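Local coordinates for protein putative mandelate racemase (Bordetella bronchiseptica, PDB 3OZY) that is of unknown function but, as an enolase-superfamily member with magnesium in its barrel, probably abstracts a proton next to a substrate carboxylate, at residues A[34-38]-A[49-53]; A[64-69]-A[106-110]; A[78-84]-A[114-118]; A[254-259]-A[280-286]; A[271-277]-A[299-305]. Residue numbers count along the deposited sequence, not the author numbering.

Contacts 1 to 3 build the N-terminal capping domain, and contacts 4 and 5 follow in the beta-alpha barrel. Contact 1, a hairpin of the three-stranded sheet, closes before contact 2 opens; their centres lie about 10 Å apart. Contacts 2 and 3 alternate along the chain, both using helix 102-122, with centres about 14 Å apart. Contacts 4 and 5 also alternate, centres about 11 Å apart, and bring E254 beside H304. The domains meet through contact 4: S53 of contact 1 bonds to R280, S108 of contact 2 makes a weak hydrogen bond to G282, and W115 of contact 3 bonds to T285. This fastens the cap to segment 280-286, whose R280 also bonds to the metal ligand E254.

Contact 1 of 5, residues A[34-38]-A[49-53]; sequences QMILV and VGSPS
Segment 34-38 is extended strand; 49-50 pairs with it antiparallel, S51 is still extended, and the chain then turns at P52 (psi 24°) and S53 (positive phi). V38 and G50 form a hydrogen-bonded pair, CA atoms 4.8 Å apart, with V38 N to G50 O at 2.8 Å and G50 N to V38 O at 3.1 Å. The CA separation then grows to 5.3 Å for L37–S51 and 6.3 Å for M35–S53. P52 wedges into the opening: its CD lies 3.3 Å from I36 O, 3.8 Å from I36 CB and 4.0 Å from V38 CG2. With I36 (m, m) and V38 (t) it makes a surface against which I65 of helix 58-73 packs. This is the hairpin of strands 32-42 and 48-50 in the three-stranded antiparallel sheet of the enolase-type N-terminal domain. On the opposite face the M35 side chain (p, t, m) bends back so that CE fills the hollow over S51 CB at 3.8 Å, while L37 CD1 meets V49 CB at 4.0 Å; I310 of helix 309-321 covers M35, L37 and S51. An ST turn follows, S53 N to S51 OG at 3.2 Å. Water 1 plugs the remaining gap, accepting from I36 N (2.8 Å) and donating to S51 OG (2.9 Å) and S53 O (2.7 Å); D308 also bonds to S51 OG.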
# COMPACT_ATOMS: atom_id res chain seq x y z
N GLN A 34 -13.98 -7.96 -13.55
CA GLN A 34 -13.20 -9.09 -13.08
C GLN A 34 -13.27 -9.21 -11.56
O GLN A 34 -13.68 -8.28 -10.86
CB GLN A 34 -11.74 -8.91 -13.50
CG GLN A 34 -11.57 -8.73 -15.01
CD GLN A 34 -10.13 -8.76 -15.48
OE1 GLN A 34 -9.20 -8.41 -14.75
NE2 GLN A 34 -9.93 -9.19 -16.72
N MET A 35 -12.84 -10.36 -11.07
CA MET A 35 -12.72 -10.58 -9.63
C MET A 35 -11.87 -11.80 -9.37
O MET A 35 -11.63 -12.62 -10.26
CB MET A 35 -14.09 -10.80 -8.99
CG MET A 35 -14.73 -12.14 -9.37
SD MET A 35 -16.36 -12.40 -8.64
CE MET A 35 -15.91 -12.58 -6.91
N ILE A 36 -11.41 -11.90 -8.13
CA ILE A 36 -10.97 -13.16 -7.57
C ILE A 36 -12.09 -13.69 -6.68
O ILE A 36 -12.58 -12.98 -5.81
CB ILE A 36 -9.73 -12.98 -6.68
CG1 ILE A 36 -8.49 -12.68 -7.52
CG2 ILE A 36 -9.51 -14.22 -5.81
CD1 ILE A 36 -7.99 -13.86 -8.34
N LEU A 37 -12.48 -14.94 -6.90
CA LEU A 37 -13.35 -15.65 -5.98
C LEU A 37 -12.46 -16.46 -5.04
O LEU A 37 -11.82 -17.42 -5.46
CB LEU A 37 -14.31 -16.58 -6.74
CG LEU A 37 -15.22 -17.44 -5.87
CD1 LEU A 37 -16.16 -16.58 -5.05
CD2 LEU A 37 -16.03 -18.43 -6.72
N VAL A 38 -12.40 -16.03 -3.78
CA VAL A 38 -11.62 -16.74 -2.78
C VAL A 38 -12.42 -17.93 -2.29
O VAL A 38 -13.63 -17.83 -2.09
CB VAL A 38 -11.29 -15.83 -1.59
CG1 VAL A 38 -10.49 -16.59 -0.51
CG2 VAL A 38 -10.52 -14.60 -2.06
N VAL A 49 -16.41 -18.51 1.02
CA VAL A 49 -15.97 -17.77 -0.16
C VAL A 49 -15.92 -16.26 0.12
O VAL A 49 -16.57 -15.76 1.05
CB VAL A 49 -16.86 -18.03 -1.40
CG1 VAL A 49 -16.84 -19.51 -1.78
CG2 VAL A 49 -18.29 -17.55 -1.17
N GLY A 50 -15.13 -15.56 -0.69
CA GLY A 50 -14.96 -14.13 -0.53
C GLY A 50 -14.46 -13.49 -1.80
O GLY A 50 -14.27 -14.15 -2.82
N SER A 51 -14.24 -12.17 -1.75
CA SER A 51 -13.71 -11.41 -2.87
C SER A 51 -12.89 -10.25 -2.34
O SER A 51 -13.34 -9.56 -1.43
CB SER A 51 -14.83 -10.84 -3.73
OG SER A 51 -14.31 -9.90 -4.66
N PRO A 52 -11.69 -10.03 -2.90
CA PRO A 52 -10.83 -8.88 -2.55
C PRO A 52 -11.06 -7.67 -3.45
O PRO A 52 -10.16 -6.83 -3.59
CB PRO A 52 -9.43 -9.43 -2.81
CG PRO A 52 -9.65 -10.33 -4.02
CD PRO A 52 -10.98 -11.01 -3.74
N SER A 53 -12.24 -7.58 -4.06
CA SER A 53 -12.64 -6.42 -4.85
C SER A 53 -11.77 -6.24 -6.10
O SER A 53 -11.14 -7.19 -6.60
CB SER A 53 -12.63 -5.17 -3.96
OG SER A 53 -13.19 -4.04 -4.61
O HOH W 1 -12.11 -9.73 -6.47

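Contact 2 of 5, residues A[64-69]-A[106-110]; sequences AIEDVI and AMSGV
Both segments are helical and cross almost at right angles, with a signed angle of -95° and axes 9.9 Å apart at closest approach. Helix 64-69 is not regular throughout: A64 O accepts from V68 N at 3.3 Å and from I69 N at 2.8 Å, the second bond making a wider pi-type turn. Segment 106-110 is ordinary alpha helix, with V110 N bonded to A106 O at 3.2 Å. The CA atoms come nearest at I65–A106, 5.8 Å. A106 is the small residue that permits this approach, its CB set among A64 CB (4.0 Å), I65 CG1 (3.7 Å) and I69 CD1 (3.7 Å). Here helices 58-73 and 102-122 of the capping domain pack together beside its antiparallel sheet, and I65 spans both layers, since it also touches V8, A10, I36 and V38. I65 and I69 share the m, t rotamer. One helical turn on from A106, V110 (t) offers CG2 to I65 CG2 at 3.8 Å and to I69 CG2 at 4.2 Å. I69 CD1 reaches over to M107, 3.5 Å from its N and 4.0 Å from its CG. Although its CA-to-CB bond points away, M107 is buried, and its side chain (m, t, p) also packs on W85, V88 and V93 of helix 81-97.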
# COMPACT_ATOMS: atom_id res chain seq x y z
N ALA A 64 -0.82 -13.32 -4.04
CA ALA A 64 -0.85 -12.86 -2.66
C ALA A 64 -1.73 -13.75 -1.79
O ALA A 64 -1.39 -14.07 -0.66
CB ALA A 64 -1.33 -11.42 -2.60
N ILE A 65 -2.89 -14.13 -2.32
CA ILE A 65 -3.84 -14.92 -1.56
C ILE A 65 -3.36 -16.36 -1.35
O ILE A 65 -3.34 -16.86 -0.22
CB ILE A 65 -5.23 -14.88 -2.21
CG1 ILE A 65 -5.81 -13.46 -2.07
CG2 ILE A 65 -6.16 -15.92 -1.58
CD1 ILE A 65 -7.02 -13.19 -2.96
N GLU A 66 -2.94 -17.02 -2.43
CA GLU A 66 -2.57 -18.43 -2.33
C GLU A 66 -1.19 -18.67 -1.69
O GLU A 66 -1.01 -19.65 -0.96
CB GLU A 66 -2.63 -19.09 -3.71
CG GLU A 66 -4.04 -19.13 -4.29
CD GLU A 66 -4.15 -19.86 -5.62
OE1 GLU A 66 -3.11 -20.25 -6.19
OE2 GLU A 66 -5.30 -20.04 -6.08
N ASP A 67 -0.25 -17.77 -1.95
CA ASP A 67 1.16 -18.06 -1.66
C ASP A 67 1.82 -17.14 -0.64
O ASP A 67 2.94 -17.42 -0.19
CB ASP A 67 1.95 -18.06 -2.97
CG ASP A 67 1.41 -19.04 -3.98
OD1 ASP A 67 1.39 -20.25 -3.68
OD2 ASP A 67 0.99 -18.61 -5.07
N VAL A 68 1.16 -16.05 -0.28
CA VAL A 68 1.66 -15.18 0.78
C VAL A 68 0.77 -15.32 2.01
O VAL A 68 1.23 -15.68 3.09
CB VAL A 68 1.78 -13.71 0.32
CG1 VAL A 68 2.33 -12.85 1.45
CG2 VAL A 68 2.70 -13.61 -0.89
N ILE A 69 -0.52 -15.07 1.85
CA ILE A 69 -1.46 -15.20 2.95
C ILE A 69 -1.77 -16.67 3.26
O ILE A 69 -1.73 -17.08 4.42
CB ILE A 69 -2.76 -14.43 2.64
CG1 ILE A 69 -2.46 -12.94 2.51
CG2 ILE A 69 -3.81 -14.72 3.70
CD1 ILE A 69 -3.59 -12.14 1.84
N ALA A 106 -6.26 -8.18 -0.62
CA ALA A 106 -6.15 -9.64 -0.59
C ALA A 106 -6.58 -10.23 0.76
O ALA A 106 -7.36 -11.18 0.83
CB ALA A 106 -4.72 -10.08 -0.96
N MET A 107 -6.08 -9.64 1.85
CA MET A 107 -6.46 -10.06 3.20
C MET A 107 -7.96 -9.96 3.39
O MET A 107 -8.58 -10.77 4.09
CB MET A 107 -5.84 -9.16 4.27
CG MET A 107 -4.39 -9.39 4.58
SD MET A 107 -3.93 -8.41 6.02
CE MET A 107 -4.87 -9.23 7.33
N SER A 108 -8.53 -8.91 2.80
CA SER A 108 -9.95 -8.65 2.94
C SER A 108 -10.80 -9.76 2.34
O SER A 108 -11.80 -10.18 2.92
CB SER A 108 -10.32 -7.34 2.26
OG SER A 108 -9.59 -6.24 2.78
N GLY A 109 -10.39 -10.23 1.16
CA GLY A 109 -11.09 -11.32 0.49
C GLY A 109 -11.06 -12.60 1.32
O GLY A 109 -12.06 -13.31 1.44
N VAL A 110 -9.90 -12.87 1.91
CA VAL A 110 -9.73 -14.04 2.77
C VAL A 110 -10.54 -13.90 4.06
O VAL A 110 -11.21 -14.85 4.50
CB VAL A 110 -8.25 -14.28 3.07
CG1 VAL A 110 -8.06 -15.34 4.17
CG2 VAL A 110 -7.50 -14.65 1.78

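Contact 3 of 5, residues A[78-84]-A[114-118]; sequences PANINYL and LWDLK
In the helical part of the enolase-type capping domain, the turn leading into helix 81-97 packs against the C-terminal half of helix 102-122. P78 to N80 form the approach, with N80 the centre of an inverse gamma turn and at the N-cap position; the helix is under way from I81, L84 N bonding to N80 O at 3.0 Å. The nearest CA pairs are P78–L114 and A79–K118, both 6.4 Å. I81 (m, t) is the main projection: its CD1 meets L114 CB at 3.9 Å and K118 CE at 3.5 Å, and sits over the five-membered ring of W115, 3.6 Å from the centroid and 5° off the normal, a CH-pi contact. In this helix pair the indole also reaches the barrel through NE1, which hydrogen-bonds to T285 of helix 284-296. P78 covers the leucines, CB to L114 CD2 and CG to L117 CD2, each 4.0 Å, and L84 CD1 adds L114 CD1 at 4.1 Å. Polar links run alongside the apolar contacts. K118, t, t and then m, m, folds its end over to bring NZ 2.9 Å from A79 O, and water 2 donates to P78 O and to L114 O, 2.8 Å each.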
# COMPACT_ATOMS: atom_id res chain seq x y z
N PRO A 78 -10.14 -22.16 11.54
CA PRO A 78 -10.70 -20.96 10.91
C PRO A 78 -11.59 -20.15 11.85
O PRO A 78 -11.91 -19.00 11.54
CB PRO A 78 -11.53 -21.54 9.76
CG PRO A 78 -11.96 -22.89 10.29
CD PRO A 78 -10.74 -23.40 11.01
N ALA A 79 -12.00 -20.73 12.97
CA ALA A 79 -12.90 -20.03 13.88
C ALA A 79 -12.27 -18.80 14.52
O ALA A 79 -12.98 -17.88 14.91
CB ALA A 79 -13.40 -20.97 14.96
N ASN A 80 -10.95 -18.80 14.64
CA ASN A 80 -10.21 -17.69 15.25
C ASN A 80 -9.90 -16.61 14.22
O ASN A 80 -8.74 -16.34 13.91
CB ASN A 80 -8.90 -18.20 15.85
CG ASN A 80 -9.11 -19.27 16.89
OD1 ASN A 80 -10.04 -19.21 17.68
ND2 ASN A 80 -8.22 -20.27 16.89
N ILE A 81 -10.95 -15.98 13.70
CA ILE A 81 -10.77 -14.98 12.65
C ILE A 81 -9.93 -13.82 13.16
O ILE A 81 -9.05 -13.32 12.45
CB ILE A 81 -12.12 -14.46 12.12
CG1 ILE A 81 -12.99 -15.63 11.65
CG2 ILE A 81 -11.88 -13.48 10.97
CD1 ILE A 81 -14.32 -15.19 11.04
N ASN A 82 -10.18 -13.40 14.39
CA ASN A 82 -9.41 -12.29 14.95
C ASN A 82 -7.92 -12.59 15.05
O ASN A 82 -7.08 -11.78 14.62
CB ASN A 82 -9.99 -11.89 16.31
CG ASN A 82 -11.35 -11.25 16.18
OD1 ASN A 82 -11.51 -10.28 15.45
ND2 ASN A 82 -12.34 -11.78 16.89
N TYR A 83 -7.58 -13.76 15.58
CA TYR A 83 -6.19 -14.18 15.62
C TYR A 83 -5.58 -14.20 14.22
O TYR A 83 -4.49 -13.69 13.99
CB TYR A 83 -6.08 -15.57 16.27
CG TYR A 83 -4.71 -16.19 16.11
CD1 TYR A 83 -3.62 -15.68 16.81
CD2 TYR A 83 -4.51 -17.28 15.28
CE1 TYR A 83 -2.36 -16.24 16.67
CE2 TYR A 83 -3.24 -17.85 15.14
CZ TYR A 83 -2.18 -17.32 15.83
OH TYR A 83 -0.92 -17.87 15.70
N LEU A 84 -6.30 -14.79 13.27
CA LEU A 84 -5.75 -14.97 11.92
C LEU A 84 -5.53 -13.66 11.18
O LEU A 84 -4.57 -13.54 10.40
CB LEU A 84 -6.63 -15.92 11.11
CG LEU A 84 -6.62 -17.36 11.63
CD1 LEU A 84 -7.67 -18.20 10.92
CD2 LEU A 84 -5.23 -17.99 11.48
N LEU A 114 -13.50 -16.25 5.62
CA LEU A 114 -13.53 -16.82 6.96
C LEU A 114 -14.86 -16.53 7.65
O LEU A 114 -15.39 -17.38 8.36
CB LEU A 114 -12.36 -16.31 7.80
CG LEU A 114 -10.98 -16.79 7.34
CD1 LEU A 114 -9.89 -16.15 8.17
CD2 LEU A 114 -10.88 -18.31 7.41
N TRP A 115 -15.41 -15.33 7.45
CA TRP A 115 -16.71 -15.00 8.03
C TRP A 115 -17.83 -15.81 7.37
O TRP A 115 -18.77 -16.25 8.04
CB TRP A 115 -16.99 -13.49 7.94
CG TRP A 115 -16.36 -12.71 9.05
CD1 TRP A 115 -15.18 -12.00 9.03
CD2 TRP A 115 -16.88 -12.56 10.37
NE1 TRP A 115 -14.94 -11.42 10.25
CE2 TRP A 115 -15.98 -11.74 11.09
CE3 TRP A 115 -18.03 -13.02 11.01
CZ2 TRP A 115 -16.20 -11.39 12.43
CZ3 TRP A 115 -18.24 -12.67 12.34
CH2 TRP A 115 -17.33 -11.86 13.03
N ASP A 116 -17.74 -16.00 6.06
CA ASP A 116 -18.71 -16.82 5.35
C ASP A 116 -18.65 -18.24 5.91
O ASP A 116 -19.68 -18.85 6.20
CB ASP A 116 -18.43 -16.79 3.84
CG ASP A 116 -19.42 -17.60 3.04
OD1 ASP A 116 -20.65 -17.42 3.22
OD2 ASP A 116 -18.98 -18.42 2.21
N LEU A 117 -17.44 -18.75 6.08
CA LEU A 117 -17.22 -20.09 6.61
C LEU A 117 -17.82 -20.21 8.00
O LEU A 117 -18.55 -21.16 8.30
CB LEU A 117 -15.72 -20.39 6.62
CG LEU A 117 -15.25 -21.84 6.77
CD1 LEU A 117 -13.80 -21.96 6.32
CD2 LEU A 117 -15.39 -22.35 8.21
N LYS A 118 -17.55 -19.22 8.85
CA LYS A 118 -18.09 -19.21 10.20
C LYS A 118 -19.63 -19.24 10.21
O LYS A 118 -20.25 -20.03 10.93
CB LYS A 118 -17.56 -17.99 10.98
CG LYS A 118 -18.09 -17.88 12.41
CD LYS A 118 -17.42 -16.71 13.14
CE LYS A 118 -15.98 -17.02 13.56
NZ LYS A 118 -15.91 -17.78 14.85
O HOH W 2 -14.37 -19.23 10.24

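Contact 4 of 5, residues A[254-259]-A[280-286]; sequences ENLYTR and RAGGITE. With MG (magnesium ion), chain C.
E254, at the C-terminal end of the barrel strands as in the enolase superfamily, binds magnesium through OE2 at 2.2 Å; D201, E227 and waters 3 to 5 complete the site. R280 (m, t, p) gives NE to E254 O at 2.7 Å. N255 (m) turns OD1 to R280 NH2 at 3.1 Å and gives ND2 to E228. The CA traces come closest at Y257 and A281, 4.4 Å apart; R280 O lies at the edge of the Y257 ring, 3.2 Å from Y257 CD1. T258, with positive phi, sends N to A281 O at 2.9 Å, before G282 and G283 (phi 148° and 127°), the latter the N-cap of helix 284-296. R259 grips E286: N to OE2 at 2.8 Å, NE to OE2 at 3.1 Å and NH2 to OE1 at 2.9 Å, the last two a two-pronged salt bridge. R280 therefore brings a buried positive charge to the backbone of a metal ligand and, bonding also to S53, ties this loop to the capping domain.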
# COMPACT_ATOMS: atom_id res chain seq x y z
N GLU A 254 -12.65 4.27 -0.49
CA GLU A 254 -12.41 3.06 -1.28
C GLU A 254 -10.92 2.81 -1.52
O GLU A 254 -10.51 1.68 -1.74
CB GLU A 254 -13.17 3.08 -2.60
CG GLU A 254 -12.55 3.95 -3.66
CD GLU A 254 -13.53 4.23 -4.77
OE1 GLU A 254 -13.21 3.94 -5.93
OE2 GLU A 254 -14.62 4.72 -4.46
N ASN A 255 -10.12 3.87 -1.46
CA ASN A 255 -8.69 3.74 -1.74
C ASN A 255 -7.80 4.01 -0.52
O ASN A 255 -6.59 4.16 -0.66
CB ASN A 255 -8.31 4.58 -2.96
CG ASN A 255 -8.85 3.99 -4.24
OD1 ASN A 255 -8.62 2.81 -4.52
ND2 ASN A 255 -9.59 4.78 -5.00
N LEU A 256 -8.43 4.03 0.65
CA LEU A 256 -7.73 4.12 1.94
C LEU A 256 -7.85 2.78 2.63
O LEU A 256 -8.86 2.10 2.51
CB LEU A 256 -8.36 5.20 2.81
CG LEU A 256 -8.24 6.62 2.27
CD1 LEU A 256 -9.12 7.54 3.11
CD2 LEU A 256 -6.79 7.07 2.31
N TYR A 257 -6.80 2.39 3.35
CA TYR A 257 -6.69 1.04 3.88
C TYR A 257 -6.48 1.00 5.39
O TYR A 257 -5.63 1.72 5.92
CB TYR A 257 -5.53 0.31 3.19
CG TYR A 257 -5.78 0.10 1.71
CD1 TYR A 257 -6.39 -1.07 1.26
CD2 TYR A 257 -5.42 1.06 0.77
CE1 TYR A 257 -6.64 -1.27 -0.09
CE2 TYR A 257 -5.67 0.86 -0.59
CZ TYR A 257 -6.28 -0.31 -1.00
OH TYR A 257 -6.55 -0.54 -2.34
N THR A 258 -7.23 0.11 6.04
CA THR A 258 -7.20 -0.12 7.49
C THR A 258 -7.76 1.05 8.29
O THR A 258 -7.90 2.17 7.79
CB THR A 258 -5.79 -0.47 8.07
OG1 THR A 258 -5.04 0.73 8.30
CG2 THR A 258 -5.03 -1.45 7.18
N ARG A 259 -8.06 0.77 9.55
CA ARG A 259 -8.56 1.80 10.44
C ARG A 259 -7.53 2.92 10.63
O ARG A 259 -7.90 4.04 11.02
CB ARG A 259 -8.94 1.21 11.79
CG ARG A 259 -7.76 0.81 12.65
CD ARG A 259 -8.24 -0.01 13.84
NE ARG A 259 -8.61 -1.36 13.44
CZ ARG A 259 -9.17 -2.25 14.25
NH1 ARG A 259 -9.46 -1.93 15.51
NH2 ARG A 259 -9.46 -3.46 13.80
N ARG A 280 -11.91 -4.41 0.72
CA ARG A 280 -10.69 -3.69 0.34
C ARG A 280 -9.85 -3.25 1.54
O ARG A 280 -8.63 -3.37 1.51
CB ARG A 280 -11.03 -2.43 -0.50
CG ARG A 280 -11.79 -2.71 -1.78
CD ARG A 280 -12.36 -1.44 -2.41
NE ARG A 280 -11.36 -0.57 -3.05
CZ ARG A 280 -10.93 -0.72 -4.29
NH1 ARG A 280 -11.39 -1.73 -5.03
NH2 ARG A 280 -10.05 0.13 -4.81
N ALA A 281 -10.51 -2.72 2.57
CA ALA A 281 -9.83 -1.98 3.63
C ALA A 281 -9.30 -2.88 4.74
O ALA A 281 -8.67 -2.39 5.68
CB ALA A 281 -10.76 -0.91 4.21
N GLY A 282 -9.57 -4.18 4.65
CA GLY A 282 -9.01 -5.16 5.57
C GLY A 282 -9.90 -6.36 5.86
O GLY A 282 -9.43 -7.34 6.44
N GLY A 283 -11.18 -6.31 5.47
CA GLY A 283 -12.08 -7.42 5.73
C GLY A 283 -13.33 -6.99 6.45
O GLY A 283 -13.47 -5.81 6.79
N ILE A 284 -14.26 -7.92 6.66
CA ILE A 284 -15.35 -7.67 7.58
C ILE A 284 -14.80 -7.31 8.97
O ILE A 284 -15.28 -6.38 9.61
CB ILE A 284 -16.28 -8.90 7.64
CG1 ILE A 284 -17.16 -8.93 6.38
CG2 ILE A 284 -17.12 -8.89 8.90
CD1 ILE A 284 -17.99 -10.21 6.21
N THR A 285 -13.77 -8.02 9.41
CA THR A 285 -13.16 -7.74 10.71
C THR A 285 -12.74 -6.28 10.84
O THR A 285 -13.02 -5.61 11.84
CB THR A 285 -11.96 -8.67 10.94
OG1 THR A 285 -12.39 -10.02 10.80
CG2 THR A 285 -11.35 -8.46 12.32
N GLU A 286 -12.09 -5.77 9.80
CA GLU A 286 -11.58 -4.40 9.84
C GLU A 286 -12.69 -3.36 9.62
O GLU A 286 -12.72 -2.32 10.28
CB GLU A 286 -10.45 -4.24 8.82
CG GLU A 286 -9.66 -2.94 8.96
CD GLU A 286 -8.80 -2.88 10.22
OE1 GLU A 286 -8.78 -3.85 11.02
OE2 GLU A 286 -8.15 -1.84 10.42
MG MG C . -15.97 5.95 -5.62
O HOH W 3 -14.99 4.99 -7.55
O HOH W 4 -14.27 7.35 -5.96
O HOH W 5 -17.65 4.32 -5.95

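Contact 5 of 5, residues A[271-277]-A[299-305]; sequences IDVLQAD and LAWNPHT
H304 ND1 donates to D277 OD2 at 2.7 Å, the carboxylate lying at the ring edge; chi1 is t for both. W301 (t, 70°) swings its indole forward, so that NE1 bonds to A276 O at 2.8 Å. Behind these bonds the backbones run parallel, V273 paired with A300 and L274 with W301, CA atoms 4.8 and 4.7 Å apart. A300 N bonds to D272 O (3.1 Å), L274 N to A300 O (2.8 Å) and N302 N to L274 O (3.0 Å). At Q275 a psi of 24° breaks the extended run, and Q275 O accepts from H304 N at 3.0 Å. These are neighbouring barrel strands, 273-274 and 300-301, joined by helix 284-296 in a beta-alpha-beta unit. Around them, L299 CD1 meets I271 CG2 at 4.0 Å, L299 CB meets L274 CD1 at 4.1 Å, and A300 CB lies 4.2 Å from V273 CG2; helices 284-296 and 309-321 pack against W301. The H304 side chain comes about 4 Å from magnesium at nearest atoms. A histidine held by an aspartate just beyond the ends of adjacent strands recalls the His-Asp dyad of mandelate racemase, whose histidine acts as an acid/base, so H304 probably plays a similar part.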
# COMPACT_ATOMS: atom_id res chain seq x y z
N ILE A 271 -12.96 14.40 7.41
CA ILE A 271 -13.89 13.44 6.80
C ILE A 271 -15.26 13.44 7.47
O ILE A 271 -15.35 13.51 8.70
CB ILE A 271 -13.27 12.02 6.79
CG1 ILE A 271 -14.00 11.07 5.83
CG2 ILE A 271 -13.16 11.44 8.22
CD1 ILE A 271 -13.22 9.76 5.62
N ASP A 272 -16.31 13.35 6.66
CA ASP A 272 -17.68 13.20 7.16
C ASP A 272 -18.19 11.77 7.03
O ASP A 272 -18.89 11.27 7.90
CB ASP A 272 -18.64 14.13 6.41
CG ASP A 272 -18.37 15.59 6.69
OD1 ASP A 272 -18.40 16.00 7.87
OD2 ASP A 272 -18.13 16.32 5.70
N VAL A 273 -17.85 11.14 5.91
CA VAL A 273 -18.33 9.80 5.59
C VAL A 273 -17.13 8.91 5.27
O VAL A 273 -16.42 9.15 4.29
CB VAL A 273 -19.30 9.82 4.40
CG1 VAL A 273 -19.64 8.40 3.96
CG2 VAL A 273 -20.57 10.60 4.74
N LEU A 274 -16.92 7.91 6.12
CA LEU A 274 -15.86 6.93 5.90
C LEU A 274 -16.41 5.85 4.98
O LEU A 274 -17.48 5.30 5.25
CB LEU A 274 -15.43 6.30 7.23
CG LEU A 274 -14.67 7.16 8.24
CD1 LEU A 274 -15.55 8.27 8.83
CD2 LEU A 274 -14.14 6.26 9.33
N GLN A 275 -15.69 5.54 3.91
CA GLN A 275 -16.22 4.61 2.91
C GLN A 275 -15.44 3.31 2.82
O GLN A 275 -15.47 2.61 1.81
CB GLN A 275 -16.32 5.29 1.55
CG GLN A 275 -17.22 6.51 1.56
CD GLN A 275 -17.36 7.10 0.19
OE1 GLN A 275 -16.38 7.59 -0.39
NE2 GLN A 275 -18.56 7.05 -0.37
N ALA A 276 -14.76 2.96 3.92
CA ALA A 276 -14.04 1.68 4.00
C ALA A 276 -14.92 0.52 3.53
O ALA A 276 -16.03 0.33 4.04
CB ALA A 276 -13.57 1.44 5.42
N ASP A 277 -14.41 -0.24 2.57
CA ASP A 277 -15.09 -1.37 1.96
C ASP A 277 -14.59 -2.63 2.66
O ASP A 277 -13.38 -2.85 2.75
CB ASP A 277 -14.71 -1.36 0.47
CG ASP A 277 -15.37 -2.46 -0.37
OD1 ASP A 277 -15.77 -3.51 0.16
OD2 ASP A 277 -15.44 -2.27 -1.61
N LEU A 299 -19.40 10.58 13.19
CA LEU A 299 -19.31 10.57 11.73
C LEU A 299 -20.05 9.35 11.20
O LEU A 299 -20.53 8.52 11.97
CB LEU A 299 -17.85 10.54 11.30
CG LEU A 299 -16.98 11.67 11.88
CD1 LEU A 299 -15.52 11.44 11.50
CD2 LEU A 299 -17.45 13.03 11.42
N ALA A 300 -20.13 9.22 9.88
CA ALA A 300 -20.87 8.13 9.27
C ALA A 300 -19.93 7.15 8.59
O ALA A 300 -18.86 7.53 8.13
CB ALA A 300 -21.86 8.69 8.23
N TRP A 301 -20.32 5.87 8.56
CA TRP A 301 -19.68 4.86 7.72
C TRP A 301 -20.70 4.39 6.70
O TRP A 301 -21.76 3.89 7.07
CB TRP A 301 -19.18 3.67 8.55
CG TRP A 301 -18.67 2.54 7.71
CD1 TRP A 301 -17.52 2.51 6.96
CD2 TRP A 301 -19.29 1.26 7.52
NE1 TRP A 301 -17.39 1.29 6.33
CE2 TRP A 301 -18.47 0.51 6.66
CE3 TRP A 301 -20.47 0.68 8.00
CZ2 TRP A 301 -18.79 -0.79 6.26
CZ3 TRP A 301 -20.78 -0.61 7.60
CH2 TRP A 301 -19.94 -1.33 6.75
N ASN A 302 -20.38 4.60 5.42
CA ASN A 302 -21.20 4.17 4.29
C ASN A 302 -20.20 3.57 3.31
O ASN A 302 -19.50 4.31 2.62
CB ASN A 302 -21.92 5.35 3.64
CG ASN A 302 -22.89 6.04 4.57
OD1 ASN A 302 -22.64 7.15 5.05
ND2 ASN A 302 -24.01 5.39 4.84
N PRO A 303 -20.09 2.23 3.26
CA PRO A 303 -19.00 1.62 2.51
C PRO A 303 -19.11 1.78 1.00
O PRO A 303 -20.21 1.82 0.45
CB PRO A 303 -19.12 0.13 2.86
CG PRO A 303 -20.56 -0.04 3.21
CD PRO A 303 -20.90 1.22 3.97
N HIS A 304 -17.96 1.86 0.35
CA HIS A 304 -17.85 1.51 -1.05
C HIS A 304 -18.10 -0.01 -1.15
O HIS A 304 -17.68 -0.77 -0.27
CB HIS A 304 -16.43 1.86 -1.51
CG HIS A 304 -16.06 1.32 -2.85
ND1 HIS A 304 -15.60 0.03 -3.04
CD2 HIS A 304 -16.05 1.90 -4.07
CE1 HIS A 304 -15.34 -0.16 -4.32
NE2 HIS A 304 -15.60 0.96 -4.97
N THR A 305 -18.81 -0.44 -2.20
CA THR A 305 -19.15 -1.86 -2.37
C THR A 305 -18.91 -2.37 -3.80
O THR A 305 -19.19 -3.54 -4.09
CB THR A 305 -20.63 -2.09 -2.08
OG1 THR A 305 -21.39 -1.52 -3.15
CG2 THR A 305 -21.05 -1.46 -0.76